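Local coordinates for mandelate racemase/muconate lactonizing enzyme-like protein (Rubrobacter xylanophilus DSM 9941, PDB 2QQ6) that binds a magnesium ion and, as an enolase-superfamily enzyme of the mandelate racemase/muconate lactonizing group, probably acts as a lyase, at residues A167-V172 with A214-G219. Numbering follows the deposited sequence.
With MG (magnesium ion), chain D.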
loop_
_atom_site.group_PDB
_atom_site.type_symbol
_atom_site.label_atom_id
_atom_site.label_comp_id
_atom_site.label_asym_id
_atom_site.label_seq_id
_atom_site.Cartn_x
_atom_site.Cartn_y
_atom_site.Cartn_z
ATOM N N ALA B 167 -6.736 30.412 -9.104
ATOM C CA ALA B 167 -6.996 28.997 -9.315
ATOM C C ALA B 167 -7.702 28.466 -8.058
ATOM O O ALA B 167 -7.129 28.427 -6.967
ATOM C CB ALA B 167 -5.695 28.260 -9.550
ATOM N N ILE B 168 -8.951 28.053 -8.228
ATOM C CA ILE B 168 -9.764 27.559 -7.129
ATOM C C ILE B 168 -10.156 26.092 -7.263
ATOM O O ILE B 168 -10.388 25.625 -8.372
ATOM C CB ILE B 168 -11.046 28.424 -7.040
ATOM C CG1 ILE B 168 -10.804 29.607 -6.108
ATOM C CG2 ILE B 168 -12.227 27.600 -6.572
ATOM C CD1 ILE B 168 -9.584 30.425 -6.464
ATOM N N LYS B 169 -10.235 25.373 -6.142
ATOM C CA LYS B 169 -10.659 23.967 -6.161
ATOM C C LYS B 169 -11.904 23.776 -5.291
ATOM O O LYS B 169 -11.977 24.295 -4.181
ATOM C CB LYS B 169 -9.551 23.042 -5.660
ATOM C CG LYS B 169 -9.918 21.546 -5.694
ATOM C CD LYS B 169 -8.793 20.711 -5.078
ATOM C CE LYS B 169 -8.899 19.221 -5.420
ATOM N NZ LYS B 169 -7.641 18.472 -5.100
ATOM N N LEU B 170 -12.864 23.003 -5.797
ATOM C CA LEU B 170 -14.128 22.765 -5.096
ATOM C C LEU B 170 -14.674 21.337 -5.104
ATOM O O LEU B 170 -14.476 20.590 -6.067
ATOM C CB LEU B 170 -15.192 23.684 -5.680
ATOM C CG LEU B 170 -15.563 24.818 -4.742
ATOM C CD1 LEU B 170 -16.115 25.978 -5.540
ATOM C CD2 LEU B 170 -16.558 24.297 -3.697
ATOM N N ASP B 171 -15.379 20.981 -4.029
ATOM C CA ASP B 171 -15.980 19.653 -3.894
ATOM C C ASP B 171 -17.431 19.664 -4.312
ATOM O O ASP B 171 -18.069 20.710 -4.294
ATOM C CB ASP B 171 -15.931 19.158 -2.452
ATOM C CG ASP B 171 -14.527 18.965 -1.948
ATOM O OD1 ASP B 171 -13.624 18.709 -2.778
ATOM O OD2 ASP B 171 -14.330 19.045 -0.716
ATOM N N VAL B 172 -17.957 18.496 -4.662
ATOM C CA VAL B 172 -19.350 18.385 -5.076
ATOM C C VAL B 172 -19.977 17.040 -4.716
ATOM O O VAL B 172 -20.998 16.650 -5.288
ATOM C CB VAL B 172 -19.521 18.622 -6.598
ATOM C CG1 VAL B 172 -19.056 20.013 -6.956
ATOM C CG2 VAL B 172 -18.746 17.592 -7.385
ATOM N N ALA B 214 -11.303 24.185 -10.646
ATOM C CA ALA B 214 -11.307 22.737 -10.788
ATOM C C ALA B 214 -12.233 22.168 -9.718
ATOM O O ALA B 214 -12.426 22.784 -8.671
ATOM C CB ALA B 214 -9.894 22.180 -10.635
ATOM N N ILE B 215 -12.794 20.991 -9.995
ATOM C CA ILE B 215 -13.757 20.320 -9.113
ATOM C C ILE B 215 -13.419 18.861 -8.769
ATOM O O ILE B 215 -13.150 18.049 -9.654
ATOM C CB ILE B 215 -15.146 20.380 -9.771
ATOM C CG1 ILE B 215 -15.613 21.837 -9.807
ATOM C CG2 ILE B 215 -16.124 19.455 -9.055
ATOM C CD1 ILE B 215 -16.921 22.050 -10.533
ATOM N N ASP B 216 -13.465 18.534 -7.478
ATOM C CA ASP B 216 -13.144 17.190 -6.999
ATOM C C ASP B 216 -14.412 16.409 -6.701
ATOM O O ASP B 216 -15.356 16.945 -6.126
ATOM C CB ASP B 216 -12.306 17.278 -5.716
ATOM C CG ASP B 216 -11.562 15.988 -5.394
ATOM O OD1 ASP B 216 -12.004 14.887 -5.796
ATOM O OD2 ASP B 216 -10.530 16.076 -4.700
HETATM N N MSE B 217 -14.424 15.139 -7.098
HETATM C CA MSE B 217 -15.556 14.252 -6.844
HETATM C C MSE B 217 -15.187 13.170 -5.835
HETATM O O MSE B 217 -15.983 12.292 -5.533
HETATM C CB MSE B 217 -16.024 13.599 -8.138
HETATM C CG MSE B 217 -16.590 14.564 -9.155
HETATM SE SE MSE B 217 -17.632 13.658 -10.612
HETATM C CE MSE B 217 -16.358 13.808 -12.046
ATOM N N HIS B 218 -13.961 13.239 -5.332
ATOM C CA HIS B 218 -13.454 12.285 -4.357
ATOM C C HIS B 218 -13.731 10.834 -4.712
ATOM O O HIS B 218 -13.926 9.999 -3.835
ATOM C CB HIS B 218 -14.002 12.627 -2.970
ATOM C CG HIS B 218 -13.383 13.859 -2.387
ATOM N ND1 HIS B 218 -14.127 14.932 -1.946
ATOM C CD2 HIS B 218 -12.086 14.224 -2.254
ATOM C CE1 HIS B 218 -13.315 15.904 -1.576
ATOM N NE2 HIS B 218 -12.069 15.501 -1.754
ATOM N N GLY B 219 -13.742 10.563 -6.020
ATOM C CA GLY B 219 -13.991 9.239 -6.578
ATOM C C GLY B 219 -14.982 8.371 -5.837
ATOM O O GLY B 219 -14.597 7.418 -5.164
HETATM MG MG MG D . -8.502 15.406 -4.004
#
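Leu170 pairs with Ile215, between Lys169 with Ala214 and Asp171 with Asp216, as parallel neighbours in the barrel sheet of the enolase C-terminal domain, joined through helix 190-207 in a beta-alpha-beta crossover. Three backbone hydrogen bonds establish the register: Ala214 N to Ile168 O, Leu170 N to Ala214 O, and Asp216 N to Leu170 O at 2.7 Å. A weak fourth, Val172 N to Asp216 O, is 3.4 Å long as the strands end.

Apolar contact lies on the face of Leu170 and Ile215, covered by helix 190-207. There Val172 meets Ile215 at about a right angle, CG2 to CG2 at 3.6 Å.

Polar groups occupy the face of Lys169, Asp171 and Asp216. Asp216 OD2 binds the magnesium ion at 2.2 Å, with Glu242 and Glu268 as the other protein ligands. Asp216 OD1 accepts from His218 N in an Asx turn (2.6 Å), the donor meeting it from above the carboxylate plane. Lys169, with CG anti to the backbone N (chi1 -178°) and an extended chain, brings CE within 3.6 Å of Asp216 OD2; its NZ forms a salt bridge with Glu242.

Asp216 CG sits 3.6 Å above one face of the His218 ring, offset toward its rim. Asp171 OD1 approaches His218 CE1 obliquely at 3.1 Å, but Asp171 OD2 is hydrogen-bonded to His139 NE2, and His218 ND1 to Asp173 OD1. An alanine at His218 would probably leave Asp173 without this mate and open a gap beside the carboxylates of Asp171 and Asp216.

With OD2 on magnesium and OD1 on the turn amide, both Asp216 oxygens are gripped, which probably fixes the carboxylate's rotation for metal binding.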